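PDB 3PFD: acyl-CoA dehydrogenase from Mycobacterium thermoresistibile, which oxidises saturated acyl-CoA thioesters to their 2,3-dehydroacyl forms, most likely passing the electrons from its FAD cofactor to a separate acceptor. Local coordinates for residues C[93-98]-C[260-265]; C[299-304]-C[342-347]; C[336-341]-C[372-377]. All blocks are in the same frame, centred on the assembly; numbering follows the deposited sequence.

Interaction 1: C[93-98]-C[260-265]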
ATOM      1  N   VAL C  93      21.331  13.819   8.283  1.00 15.07           N
ATOM      2  CA  VAL C  93      22.243  14.493   7.333  1.00 15.39           C
ATOM      3  C   VAL C  93      23.258  13.554   6.660  1.00 15.77           C
ATOM      4  O   VAL C  93      23.751  13.844   5.546  1.00 15.35           O
ATOM      5  CB  VAL C  93      22.958  15.743   7.935  1.00 16.09           C
ATOM      6  CG1 VAL C  93      21.933  16.816   8.441  1.00 16.45           C
ATOM      7  CG2 VAL C  93      23.954  15.360   9.046  1.00 15.78           C
ATOM      8  N   ASP C  94      23.559  12.426   7.313  1.00 14.64           N
ATOM      9  CA  ASP C  94      24.531  11.507   6.741  1.00 15.02           C
ATOM     10  C   ASP C  94      24.437  10.151   7.404  1.00 14.66           C
ATOM     11  O   ASP C  94      24.830   9.978   8.559  1.00 14.00           O
ATOM     12  CB  ASP C  94      25.933  12.088   6.907  1.00 15.94           C
ATOM     13  CG  ASP C  94      27.003  11.208   6.359  1.00 16.64           C
ATOM     14  OD1 ASP C  94      26.838   9.963   6.346  1.00 18.30           O
ATOM     15  OD2 ASP C  94      28.049  11.771   5.987  1.00 18.71           O
ATOM     16  N   CYS C  95      23.904   9.189   6.668  1.00 14.79           N
ATOM     17  CA  CYS C  95      23.616   7.885   7.254  1.00 14.94           C
ATOM     18  C   CYS C  95      24.912   7.130   7.524  1.00 15.77           C
ATOM     19  O   CYS C  95      25.037   6.497   8.577  1.00 16.38           O
ATOM     20  CB  CYS C  95      22.665   7.094   6.369  1.00 14.34           C
ATOM     21  SG  CYS C  95      22.014   5.561   7.071  1.00 13.12           S
ATOM     22  N   SER C  96      25.901   7.226   6.632  1.00 15.46           N
ATOM     23  CA  SER C  96      27.195   6.575   6.945  1.00 16.11           C
ATOM     24  C   SER C  96      27.761   7.053   8.282  1.00 15.79           C
ATOM     25  O   SER C  96      28.242   6.259   9.078  1.00 16.40           O
ATOM     26  CB  SER C  96      28.219   6.736   5.831  1.00 15.16           C
ATOM     27  OG  SER C  96      27.744   6.170   4.618  1.00 15.79           O
ATOM     28  N   ALA C  97      27.711   8.361   8.507  1.00 16.52           N
ATOM     29  CA  ALA C  97      28.172   8.952   9.756  1.00 16.41           C
ATOM     30  C   ALA C  97      27.399   8.438  10.968  1.00 16.08           C
ATOM     31  O   ALA C  97      28.000   8.191  12.026  1.00 16.05           O
ATOM     32  CB  ALA C  97      28.112  10.500   9.673  1.00 15.96           C
ATOM     33  N   SER C  98      26.067   8.300  10.822  1.00 15.98           N
ATOM     34  CA  SER C  98      25.212   7.795  11.905  1.00 16.30           C
ATOM     35  C   SER C  98      25.642   6.408  12.401  1.00 16.63           C
ATOM     36  O   SER C  98      25.384   6.037  13.547  1.00 16.82           O
ATOM     37  CB  SER C  98      23.706   7.791  11.507  1.00 15.35           C
ATOM     38  OG  SER C  98      23.400   6.690  10.651  1.00 15.31           O
ATOM     39  N   GLY C 260      15.911   1.665  13.776  1.00 14.43           N
ATOM     40  CA  GLY C 260      14.659   2.414  13.616  1.00 13.55           C
ATOM     41  C   GLY C 260      14.914   3.912  13.655  1.00 14.44           C
ATOM     42  O   GLY C 260      14.418   4.673  12.791  1.00 13.77           O
ATOM     43  N   ALA C 261      15.676   4.354  14.662  1.00 14.52           N
ATOM     44  CA  ALA C 261      15.969   5.785  14.837  1.00 14.82           C
ATOM     45  C   ALA C 261      16.735   6.352  13.651  1.00 14.68           C
ATOM     46  O   ALA C 261      16.510   7.488  13.211  1.00 14.95           O
ATOM     47  CB  ALA C 261      16.763   6.023  16.149  1.00 14.95           C
ATOM     48  N   GLN C 262      17.686   5.570  13.161  1.00 14.92           N
ATOM     49  CA  GLN C 262      18.413   5.934  11.948  1.00 15.09           C
ATOM     50  C   GLN C 262      17.453   6.176  10.755  1.00 14.20           C
ATOM     51  O   GLN C 262      17.560   7.177  10.014  1.00 13.18           O
ATOM     52  CB  GLN C 262      19.426   4.828  11.614  1.00 15.03           C
ATOM     53  CG  GLN C 262      20.215   5.045  10.331  1.00 15.65           C
ATOM     54  CD  GLN C 262      21.132   3.878  10.058  1.00 17.38           C
ATOM     55  OE1 GLN C 262      20.694   2.832   9.598  1.00 16.77           O
ATOM     56  NE2 GLN C 262      22.410   4.038  10.382  1.00 17.10           N
ATOM     57  N   ALA C 263      16.537   5.236  10.587  1.00 13.45           N
ATOM     58  CA  ALA C 263      15.578   5.284   9.498  1.00 13.66           C
ATOM     59  C   ALA C 263      14.669   6.493   9.686  1.00 13.20           C
ATOM     60  O   ALA C 263      14.362   7.198   8.715  1.00 13.39           O
ATOM     61  CB  ALA C 263      14.764   4.001   9.447  1.00 12.75           C
ATOM     62  N   VAL C 264      14.242   6.742  10.921  1.00 13.63           N
ATOM     63  CA  VAL C 264      13.412   7.931  11.215  1.00 12.61           C
ATOM     64  C   VAL C 264      14.193   9.186  10.772  1.00 13.18           C
ATOM     65  O   VAL C 264      13.650  10.049  10.090  1.00 12.83           O
ATOM     66  CB  VAL C 264      12.988   8.006  12.730  1.00 12.79           C
ATOM     67  CG1 VAL C 264      12.384   9.399  13.105  1.00 10.67           C
ATOM     68  CG2 VAL C 264      11.957   6.915  13.093  1.00 12.22           C
ATOM     69  N   GLY C 265      15.477   9.268  11.159  1.00 12.95           N
ATOM     70  CA  GLY C 265      16.338  10.414  10.801  1.00 13.39           C
ATOM     71  C   GLY C 265      16.461  10.619   9.297  1.00 12.92           C
ATOM     72  O   GLY C 265      16.222  11.732   8.786  1.00 14.42           O
TER
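Gln262 reaches from helix 256-280 to the first turn of helix 95-114 and meets Ser98 and Cys95 there. The polar part is a single hydrogen bond across the contact, from Gln262 NE2 to Ser98 OG at 2.8 Å, with an N-H...O angle of 155° and the hydroxyl lying 17° out of the amide plane. With CG anti to the backbone N (chi1 177°) and the chain extended to CD, the glutamine spans two backbones whose nearest CA atoms, those of Ser98 and Gln262, are 7.0 Å apart. Ser98 OG in turn donates to Cys95 O at 2.6 Å, in the carbonyl plane and on a lone pair, so this hydroxyl both gives and receives. The van der Waals part comes from Cys95, whose SG lies over one face of the Gln262 amide, 3.5 Å from CD, while Gln262 CG passes 3.6 Å from Ser98 OG. The helix start is held by Asp94 at the N-cap: its OD1 accepts from Ala97 N at 2.8 Å, met from above the carboxylate plane. At the other end of the amide, Gln262 OE1 is hydrogen-bonded to the hydroxyl of Tyr376, a residue of the flavin pocket. The buried amide is thus held through both its nitrogen and its oxygen, which should fix its flip and tie the N-terminal helical domain to the C-terminal one and to that pocket.

Interaction 2: C[299-304]-C[342-347]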
ATOM      1  N   ALA C 299       1.905  15.269   3.791  1.00 13.02           N
ATOM      2  CA  ALA C 299       1.213  14.912   5.021  1.00 13.02           C
ATOM      3  C   ALA C 299       1.416  13.415   5.322  1.00 13.27           C
ATOM      4  O   ALA C 299       1.694  13.036   6.466  1.00 13.44           O
ATOM      5  CB  ALA C 299      -0.303  15.240   4.886  1.00 12.38           C
ATOM      6  N   ASP C 300       1.256  12.555   4.308  1.00 12.86           N
ATOM      7  CA  ASP C 300       1.466  11.117   4.519  1.00 13.30           C
ATOM      8  C   ASP C 300       2.895  10.854   5.049  1.00 13.08           C
ATOM      9  O   ASP C 300       3.099  10.028   5.942  1.00 13.20           O
ATOM     10  CB  ASP C 300       1.226  10.303   3.241  1.00 13.16           C
ATOM     11  CG  ASP C 300      -0.248  10.252   2.829  1.00 16.42           C
ATOM     12  OD1 ASP C 300      -1.136  10.539   3.658  1.00 18.51           O
ATOM     13  OD2 ASP C 300      -0.521   9.916   1.655  1.00 17.72           O
ATOM     14  N   MET C 301       3.877  11.549   4.485  1.00 12.94           N
ATOM     15  CA  MET C 301       5.264  11.322   4.859  1.00 12.64           C
ATOM     16  C   MET C 301       5.439  11.661   6.335  1.00 13.51           C
ATOM     17  O   MET C 301       5.873  10.809   7.110  1.00 14.29           O
ATOM     18  CB  MET C 301       6.199  12.130   3.963  1.00 12.09           C
ATOM     19  CG  MET C 301       6.195  11.657   2.488  1.00 11.22           C
ATOM     20  SD  MET C 301       6.693  12.947   1.318  1.00 14.41           S
ATOM     21  CE  MET C 301       8.453  13.021   1.591  1.00 13.97           C
ATOM     22  N   ALA C 302       5.034  12.879   6.721  1.00 13.06           N
ATOM     23  CA  ALA C 302       5.180  13.371   8.079  1.00 12.95           C
ATOM     24  C   ALA C 302       4.420  12.541   9.115  1.00 12.74           C
ATOM     25  O   ALA C 302       4.941  12.257  10.204  1.00 12.27           O
ATOM     26  CB  ALA C 302       4.718  14.855   8.159  1.00 13.09           C
ATOM     27  N   MET C 303       3.179  12.176   8.786  1.00 11.71           N
ATOM     28  CA  MET C 303       2.353  11.386   9.682  1.00 11.90           C
ATOM     29  C   MET C 303       3.034  10.066  10.050  1.00 12.02           C
ATOM     30  O   MET C 303       3.104   9.703  11.233  1.00 12.18           O
ATOM     31  CB  MET C 303       1.000  11.099   9.005  1.00 11.90           C
ATOM     32  CG  MET C 303       0.086  10.118   9.710  1.00 13.21           C
ATOM     33  SD  MET C 303      -1.535  10.005   8.865  1.00 15.73           S
ATOM     34  CE  MET C 303      -1.110   9.207   7.321  1.00 14.96           C
ATOM     35  N   LYS C 304       3.459   9.338   9.015  1.00 11.31           N
ATOM     36  CA  LYS C 304       4.159   8.071   9.156  1.00 11.99           C
ATOM     37  C   LYS C 304       5.496   8.218   9.854  1.00 11.98           C
ATOM     38  O   LYS C 304       5.820   7.391  10.713  1.00 11.80           O
ATOM     39  CB  LYS C 304       4.331   7.381   7.791  1.00 11.37           C
ATOM     40  CG  LYS C 304       2.972   6.868   7.216  1.00 11.88           C
ATOM     41  CD  LYS C 304       3.192   6.152   5.861  1.00 13.21           C
ATOM     42  CE  LYS C 304       1.868   5.774   5.209  1.00 14.21           C
ATOM     43  NZ  LYS C 304       2.119   4.732   4.141  1.00 18.81           N
ATOM     44  N   MET C 342      11.842   3.935   3.524  1.00  9.70           N
ATOM     45  CA  MET C 342      11.876   3.545   2.110  1.00 10.66           C
ATOM     46  C   MET C 342      10.814   4.272   1.297  1.00 10.83           C
ATOM     47  O   MET C 342      11.085   4.778   0.192  1.00 10.30           O
ATOM     48  CB  MET C 342      11.730   2.010   1.947  1.00 10.39           C
ATOM     49  CG  MET C 342      12.260   1.475   0.625  1.00 10.16           C
ATOM     50  SD  MET C 342      14.021   1.809   0.337  1.00 11.47           S
ATOM     51  CE  MET C 342      13.957   3.190  -0.869  1.00  9.01           C
ATOM     52  N   GLU C 343       9.585   4.266   1.821  1.00 11.19           N
ATOM     53  CA  GLU C 343       8.478   4.959   1.182  1.00 11.97           C
ATOM     54  C   GLU C 343       8.707   6.484   1.144  1.00 11.08           C
ATOM     55  O   GLU C 343       8.521   7.104   0.118  1.00 10.75           O
ATOM     56  CB  GLU C 343       7.126   4.598   1.871  1.00 11.65           C
ATOM     57  CG  GLU C 343       5.936   5.519   1.471  1.00 14.66           C
ATOM     58  CD  GLU C 343       4.631   5.188   2.232  1.00 18.25           C
ATOM     59  OE1 GLU C 343       3.611   5.887   2.023  1.00 22.60           O
ATOM     60  OE2 GLU C 343       4.629   4.249   3.058  1.00 16.06           O
ATOM     61  N   VAL C 344       9.115   7.071   2.260  1.00 11.25           N
ATOM     62  CA  VAL C 344       9.313   8.523   2.354  1.00 11.17           C
ATOM     63  C   VAL C 344      10.394   9.032   1.408  1.00 11.74           C
ATOM     64  O   VAL C 344      10.180  10.033   0.696  1.00 11.55           O
ATOM     65  CB  VAL C 344       9.620   8.981   3.824  1.00 11.93           C
ATOM     66  CG1 VAL C 344      10.175  10.395   3.859  1.00 10.48           C
ATOM     67  CG2 VAL C 344       8.343   8.896   4.689  1.00 11.69           C
ATOM     68  N   THR C 345      11.534   8.339   1.376  1.00 11.48           N
ATOM     69  CA  THR C 345      12.663   8.744   0.518  1.00 11.09           C
ATOM     70  C   THR C 345      12.373   8.545  -0.969  1.00 11.84           C
ATOM     71  O   THR C 345      12.807   9.355  -1.774  1.00 11.11           O
ATOM     72  CB  THR C 345      13.982   8.030   0.876  1.00 11.33           C
ATOM     73  OG1 THR C 345      13.829   6.625   0.724  1.00 10.55           O
ATOM     74  CG2 THR C 345      14.424   8.359   2.322  1.00  9.38           C
ATOM     75  N   THR C 346      11.644   7.477  -1.314  1.00 11.53           N
ATOM     76  CA  THR C 346      11.138   7.266  -2.691  1.00 12.11           C
ATOM     77  C   THR C 346      10.256   8.442  -3.141  1.00 11.78           C
ATOM     78  O   THR C 346      10.391   8.931  -4.263  1.00 11.11           O
ATOM     79  CB  THR C 346      10.362   5.924  -2.827  1.00 11.96           C
ATOM     80  OG1 THR C 346      11.242   4.860  -2.462  1.00 11.98           O
ATOM     81  CG2 THR C 346       9.922   5.670  -4.258  1.00 11.52           C
ATOM     82  N   ASP C 347       9.366   8.865  -2.242  1.00 11.77           N
ATOM     83  CA  ASP C 347       8.504  10.043  -2.419  1.00 12.32           C
ATOM     84  C   ASP C 347       9.273  11.365  -2.553  1.00 12.48           C
ATOM     85  O   ASP C 347       8.944  12.198  -3.403  1.00 13.06           O
ATOM     86  CB  ASP C 347       7.535  10.164  -1.230  1.00 11.22           C
ATOM     87  CG  ASP C 347       6.375   9.188  -1.306  1.00 15.55           C
ATOM     88  OD1 ASP C 347       6.184   8.486  -2.358  1.00 13.93           O
ATOM     89  OD2 ASP C 347       5.660   9.111  -0.278  1.00 17.88           O
TER
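Lys304 NZ approaches the carboxylate of Glu343 to make a salt bridge between helices 292-321 and 326-352. NZ sits in the fork of the carboxylate, 2.8 Å from both Glu343 OE1 and OE2; the bond to OE2 uses the syn lone pair of that oxygen, and the one to OE1 is weak in geometry. Both chains are extended beyond CG and cross at about a right angle, bringing Lys304 CE to 3.6 Å from Glu343 OE1. Segments 299-304 and 342-347 run roughly antiparallel (151°), their axes 9.9 Å apart at closest approach. Deeper in the interface Met301 lies against Val344 and Asp347. Its CB and CG lie along Val344 CG2, with CB at 3.9 Å, and a bend at chi3 (74°) turns the methyl back to the other helix, where Met301 CE rests 3.6 Å from Val344 O and also touches Val344 CG1. Met301 and Asp347 run alongside each other head to tail, Met301 CG 3.8 Å from Asp347 OD2 and SD 3.9 Å from Asp347 CB. Ala348 and Leu351 extend the surface under Met301. On the outer side Asp300 forms a salt bridge with Arg384 of the second subunit, while Met342 and Thr346 meet the third, so the hairpin of long helices is also part of the tetramer interface. Largely van der Waals packing of Met301 on Val344 and on the side of Asp347 therefore fills the inner part of this helix pair, and a charge pair closes its partly exposed flank, where Lys304 probably also eases the negative potential of Glu343 near Asp300.

Interaction 3: C[336-341]-C[372-377]; sequences FASDVA and ITQIYE. With FDA (dihydroflavine-adenine dinucleotide), chain B.
Gln374 NE2 donates to Asp339 OD1 at 2.9 Å, nearly straight at 161°, reaching the oxygen on its anti side, 26° out of the carboxylate plane but close to the plane of the amide. The two flat groups stand almost perpendicular, 84° apart. Beside this bond Ser338 CB packs against Thr373, 3.1 Å from OG1, and against Gln374 CG at 3.8 Å. A second shell positions these groups: Thr373 OG1 is hydrogen-bonded to Ala370 O and Ser338 OG to Lys334 O, Asn380 donates to Asp339 OD1 and Ser338 OG, Arg384 forms a salt bridge with Asp339 OD2, and Lys371 donates to Gln374 OE1. Behind the turn lies the dihydroflavin. Tyr376 meets it with an edge, its CD1 3.5 Å from FDA C6, and one face of its ring is covered by Ile372 CG1. Ile372 CD1 touches both flavin methyl groups, 3.6 Å from C8M. Glu377, also a pocket residue, brings its N to 3.9 Å from FDA O2', and Gln350 and Gly354 of the third subunit hydrogen-bond the cofactor. The polar network thus holds the turn that follows helix 363-373 to helix 326-352, while its other side presents hydrophobic groups to the flavin's dimethylbenzene end.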
ATOM      1  N   PHE C 336       8.976  -1.176  11.119  1.00 12.68           N
ATOM      2  CA  PHE C 336       8.082  -0.055  10.699  1.00 12.41           C
ATOM      3  C   PHE C 336       8.871   1.185  10.256  1.00 11.86           C
ATOM      4  O   PHE C 336       8.625   1.738   9.175  1.00 11.97           O
ATOM      5  CB  PHE C 336       7.121   0.330  11.833  1.00 12.13           C
ATOM      6  CG  PHE C 336       6.059   1.341  11.424  1.00 12.37           C
ATOM      7  CD1 PHE C 336       5.059   0.993  10.507  1.00 12.71           C
ATOM      8  CD2 PHE C 336       6.065   2.625  11.955  1.00 10.29           C
ATOM      9  CE1 PHE C 336       4.074   1.913  10.144  1.00 11.33           C
ATOM     10  CE2 PHE C 336       5.075   3.566  11.614  1.00 11.24           C
ATOM     11  CZ  PHE C 336       4.076   3.211  10.698  1.00 12.52           C
ATOM     12  N   ALA C 337       9.800   1.645  11.090  1.00 11.26           N
ATOM     13  CA  ALA C 337      10.585   2.829  10.706  1.00 11.86           C
ATOM     14  C   ALA C 337      11.304   2.661   9.378  1.00 10.74           C
ATOM     15  O   ALA C 337      11.359   3.593   8.585  1.00 11.02           O
ATOM     16  CB  ALA C 337      11.572   3.257  11.791  1.00 10.15           C
ATOM     17  N   SER C 338      11.861   1.483   9.139  1.00 10.89           N
ATOM     18  CA  SER C 338      12.626   1.273   7.897  1.00 10.80           C
ATOM     19  C   SER C 338      11.694   1.191   6.704  1.00 10.08           C
ATOM     20  O   SER C 338      12.016   1.712   5.637  1.00 10.36           O
ATOM     21  CB  SER C 338      13.537   0.030   7.983  1.00 10.59           C
ATOM     22  OG  SER C 338      12.794  -1.131   8.322  1.00 11.27           O
ATOM     23  N   ASP C 339      10.540   0.546   6.874  1.00 10.32           N
ATOM     24  CA  ASP C 339       9.512   0.576   5.829  1.00  9.97           C
ATOM     25  C   ASP C 339       9.087   2.016   5.548  1.00  9.71           C
ATOM     26  O   ASP C 339       8.946   2.416   4.386  1.00  9.29           O
ATOM     27  CB  ASP C 339       8.287  -0.292   6.178  1.00 11.13           C
ATOM     28  CG  ASP C 339       8.577  -1.777   6.093  1.00 11.05           C
ATOM     29  OD1 ASP C 339       9.642  -2.154   5.599  1.00 13.54           O
ATOM     30  OD2 ASP C 339       7.750  -2.577   6.533  1.00 11.14           O
ATOM     31  N   VAL C 340       8.900   2.803   6.610  1.00  9.36           N
ATOM     32  CA  VAL C 340       8.490   4.206   6.445  1.00  9.15           C
ATOM     33  C   VAL C 340       9.564   5.008   5.633  1.00 10.01           C
ATOM     34  O   VAL C 340       9.243   5.723   4.663  1.00  9.79           O
ATOM     35  CB  VAL C 340       8.149   4.837   7.803  1.00  9.29           C
ATOM     36  CG1 VAL C 340       8.076   6.359   7.713  1.00  9.42           C
ATOM     37  CG2 VAL C 340       6.761   4.314   8.329  1.00  9.32           C
ATOM     38  N   ALA C 341      10.834   4.832   6.017  1.00  9.43           N
ATOM     39  CA  ALA C 341      11.951   5.520   5.365  1.00  9.51           C
ATOM     40  C   ALA C 341      12.025   5.204   3.884  1.00  9.19           C
ATOM     41  O   ALA C 341      12.306   6.075   3.103  1.00  9.30           O
ATOM     42  CB  ALA C 341      13.264   5.160   6.041  1.00  9.27           C
ATOM     43  N   ILE C 372      19.099   0.134   3.112  1.00 12.64           N
ATOM     44  CA  ILE C 372      19.840  -0.744   4.027  1.00 12.28           C
ATOM     45  C   ILE C 372      19.099  -0.980   5.339  1.00 12.87           C
ATOM     46  O   ILE C 372      19.271  -2.033   5.954  1.00 14.31           O
ATOM     47  CB  ILE C 372      21.316  -0.260   4.325  1.00 12.31           C
ATOM     48  CG1 ILE C 372      22.146  -1.354   5.016  1.00 12.70           C
ATOM     49  CG2 ILE C 372      21.311   0.971   5.221  1.00 11.55           C
ATOM     50  CD1 ILE C 372      22.279  -2.697   4.216  1.00 11.26           C
ATOM     51  N   THR C 373      18.291  -0.014   5.777  1.00 12.04           N
ATOM     52  CA  THR C 373      17.650  -0.120   7.084  1.00 11.88           C
ATOM     53  C   THR C 373      16.645  -1.281   7.165  1.00 11.63           C
ATOM     54  O   THR C 373      16.383  -1.795   8.255  1.00 10.08           O
ATOM     55  CB  THR C 373      17.015   1.213   7.557  1.00 11.80           C
ATOM     56  OG1 THR C 373      15.921   1.542   6.701  1.00 11.96           O
ATOM     57  CG2 THR C 373      18.053   2.355   7.502  1.00 11.69           C
ATOM     58  N   GLN C 374      16.097  -1.678   6.012  1.00 11.89           N
ATOM     59  CA  GLN C 374      15.183  -2.838   5.908  1.00 11.97           C
ATOM     60  C   GLN C 374      15.941  -4.168   5.927  1.00 12.40           C
ATOM     61  O   GLN C 374      15.327  -5.257   6.053  1.00 12.64           O
ATOM     62  CB  GLN C 374      14.352  -2.749   4.616  1.00 11.92           C
ATOM     63  CG  GLN C 374      13.447  -1.537   4.552  1.00 11.35           C
ATOM     64  CD  GLN C 374      12.676  -1.445   3.244  1.00 12.59           C
ATOM     65  OE1 GLN C 374      13.273  -1.316   2.166  1.00  9.20           O
ATOM     66  NE2 GLN C 374      11.338  -1.525   3.333  1.00 10.90           N
ATOM     67  N   ILE C 375      17.275  -4.089   5.829  1.00 13.36           N
ATOM     68  CA  ILE C 375      18.097  -5.293   5.611  1.00 13.57           C
ATOM     69  C   ILE C 375      18.961  -5.642   6.809  1.00 14.75           C
ATOM     70  O   ILE C 375      18.908  -6.787   7.269  1.00 13.60           O
ATOM     71  CB  ILE C 375      18.967  -5.215   4.316  1.00 14.10           C
ATOM     72  CG1 ILE C 375      18.090  -5.021   3.086  1.00 12.98           C
ATOM     73  CG2 ILE C 375      19.917  -6.473   4.161  1.00 13.28           C
ATOM     74  CD1 ILE C 375      18.864  -4.760   1.828  1.00 11.83           C
ATOM     75  N   TYR C 376      19.790  -4.708   7.295  1.00 15.48           N
ATOM     76  CA  TYR C 376      20.677  -5.096   8.403  1.00 16.24           C
ATOM     77  C   TYR C 376      20.038  -5.077   9.778  1.00 16.88           C
ATOM     78  O   TYR C 376      18.914  -4.593   9.931  1.00 16.74           O
ATOM     79  CB  TYR C 376      22.070  -4.409   8.422  1.00 17.38           C
ATOM     80  CG  TYR C 376      22.146  -2.902   8.515  1.00 15.71           C
ATOM     81  CD1 TYR C 376      23.373  -2.270   8.325  1.00 16.30           C
ATOM     82  CD2 TYR C 376      21.024  -2.107   8.760  1.00 14.19           C
ATOM     83  CE1 TYR C 376      23.495  -0.874   8.362  1.00 15.38           C
ATOM     84  CE2 TYR C 376      21.131  -0.695   8.804  1.00 13.71           C
ATOM     85  CZ  TYR C 376      22.386  -0.098   8.603  1.00 15.30           C
ATOM     86  OH  TYR C 376      22.550   1.266   8.632  1.00 15.70           O
ATOM     87  N   GLU C 377      20.794  -5.580  10.760  1.00 17.09           N
ATOM     88  CA  GLU C 377      20.292  -5.925  12.090  1.00 17.97           C
ATOM     89  C   GLU C 377      18.985  -6.745  12.065  1.00 17.93           C
ATOM     90  O   GLU C 377      18.114  -6.554  12.935  1.00 18.43           O
ATOM     91  CB  GLU C 377      20.157  -4.663  12.984  1.00 18.22           C
ATOM     92  CG  GLU C 377      21.496  -3.956  13.197  1.00 17.98           C
ATOM     93  CD  GLU C 377      21.553  -3.071  14.441  1.00 19.97           C
ATOM     94  OE1 GLU C 377      20.721  -3.280  15.366  1.00 19.39           O
ATOM     95  OE2 GLU C 377      22.456  -2.185  14.485  1.00 14.50           O
TER
HETATM   96  PA  FDA B 390      19.805 -13.999   3.606  1.00 15.52           P
HETATM   97  O1A FDA B 390      19.672 -14.485   5.023  1.00 17.32           O
HETATM   98  O2A FDA B 390      20.362 -14.899   2.531  1.00 13.27           O
HETATM   99  O5B FDA B 390      18.345 -13.491   3.149  1.00 17.36           O
HETATM  100  C5B FDA B 390      17.921 -13.461   1.782  1.00 16.31           C
HETATM  101  C4B FDA B 390      16.410 -13.192   1.735  1.00 17.80           C
HETATM  102  O4B FDA B 390      15.689 -14.294   2.298  1.00 15.47           O
HETATM  103  C3B FDA B 390      16.020 -11.968   2.566  1.00 18.47           C
HETATM  104  O3B FDA B 390      14.904 -11.340   1.920  1.00 16.11           O
HETATM  105  C2B FDA B 390      15.557 -12.570   3.882  1.00 15.88           C
HETATM  106  O2B FDA B 390      14.624 -11.738   4.578  1.00 17.47           O
HETATM  107  C1B FDA B 390      14.910 -13.850   3.403  1.00 15.45           C
HETATM  108  N9A FDA B 390      14.805 -14.869   4.467  1.00 16.39           N
HETATM  109  C8A FDA B 390      15.821 -15.547   5.030  1.00 17.43           C
HETATM  110  N7A FDA B 390      15.325 -16.404   5.958  1.00 16.06           N
HETATM  111  C5A FDA B 390      13.977 -16.257   5.980  1.00 17.68           C
HETATM  112  C6A FDA B 390      12.952 -16.859   6.729  1.00 17.05           C
HETATM  113  N6A FDA B 390      13.249 -17.803   7.675  1.00 14.68           N
HETATM  114  N1A FDA B 390      11.665 -16.485   6.500  1.00 15.80           N
HETATM  115  C2A FDA B 390      11.396 -15.541   5.570  1.00 17.50           C
HETATM  116  N3A FDA B 390      12.355 -14.944   4.826  1.00 14.46           N
HETATM  117  C4A FDA B 390      13.655 -15.281   5.024  1.00 17.16           C
HETATM  118  N1  FDA B 390      26.512  -8.272   9.949  1.00 20.23           N
HETATM  119  C2  FDA B 390      27.453  -8.236  10.943  1.00 21.96           C
HETATM  120  O2  FDA B 390      27.807  -9.282  11.550  1.00 22.56           O
HETATM  121  N3  FDA B 390      28.025  -7.061  11.284  1.00 20.43           N
HETATM  122  C4  FDA B 390      27.678  -5.914  10.658  1.00 19.27           C
HETATM  123  O4  FDA B 390      28.255  -4.872  11.014  1.00 17.75           O
HETATM  124  C4X FDA B 390      26.696  -5.913   9.647  1.00 18.25           C
HETATM  125  N5  FDA B 390      26.419  -4.804   8.931  1.00 16.86           N
HETATM  126  C5X FDA B 390      25.942  -4.898   7.678  1.00 16.06           C
HETATM  127  C6  FDA B 390      26.124  -3.862   6.751  1.00 16.75           C
HETATM  128  C7  FDA B 390      25.685  -4.018   5.424  1.00 16.64           C
HETATM  129  C7M FDA B 390      25.871  -2.898   4.423  1.00 16.08           C
HETATM  130  C8  FDA B 390      25.036  -5.181   5.032  1.00 16.47           C
HETATM  131  C8M FDA B 390      24.536  -5.374   3.611  1.00 14.95           C
HETATM  132  C9  FDA B 390      24.847  -6.197   5.949  1.00 14.95           C
HETATM  133  C9A FDA B 390      25.308  -6.068   7.263  1.00 16.51           C
HETATM  134  N10 FDA B 390      25.335  -7.195   8.113  1.00 16.94           N
HETATM  135  C10 FDA B 390      26.118  -7.127   9.298  1.00 18.46           C
HETATM  136  C1' FDA B 390      24.779  -8.471   7.661  1.00 15.76           C
HETATM  137  C2' FDA B 390      23.245  -8.485   7.728  1.00 17.47           C
HETATM  138  O2' FDA B 390      22.735  -8.563   9.078  1.00 19.49           O
HETATM  139  C3' FDA B 390      22.757  -9.613   6.843  1.00 17.12           C
HETATM  140  O3' FDA B 390      22.869  -9.179   5.465  1.00 15.07           O
HETATM  141  C4' FDA B 390      21.302 -10.012   7.155  1.00 18.60           C
HETATM  142  O4' FDA B 390      21.229 -10.677   8.418  1.00 21.74           O
HETATM  143  C5' FDA B 390      20.718 -10.932   6.092  1.00 16.96           C
HETATM  144  O5' FDA B 390      21.647 -11.986   5.805  1.00 18.76           O
HETATM  145  P   FDA B 390      22.031 -12.285   4.271  1.00 17.77           P
HETATM  146  O1P FDA B 390      22.545 -11.002   3.668  1.00 19.89           O
HETATM  147  O2P FDA B 390      22.885 -13.531   4.224  1.00 18.22           O
HETATM  148  O3P FDA B 390      20.603 -12.569   3.578  1.00 15.51           O

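Interactions 1 and 3 lie in the core and touch through Gln262 and Tyr376, with Gly260 and Ala263 also packed on Ala337. Interaction 2 lies further out, about 21 Å between its centre and that of the chain, and is only partly buried. Interactions 2 and 3 share helix 326-352, successive turns of which face helix 292-321 and the end of helix 363-373; they touch each other and both reach the third subunit. Interaction 1 alone joins the N-terminal and C-terminal family regions. The chemistry follows the setting: amide, hydroxyl and thiol groups inside interaction 1, a carboxylate-amide bond in 3, whose other side meets the flavin, and a lysine-glutamate pair over methionine and valine in 2.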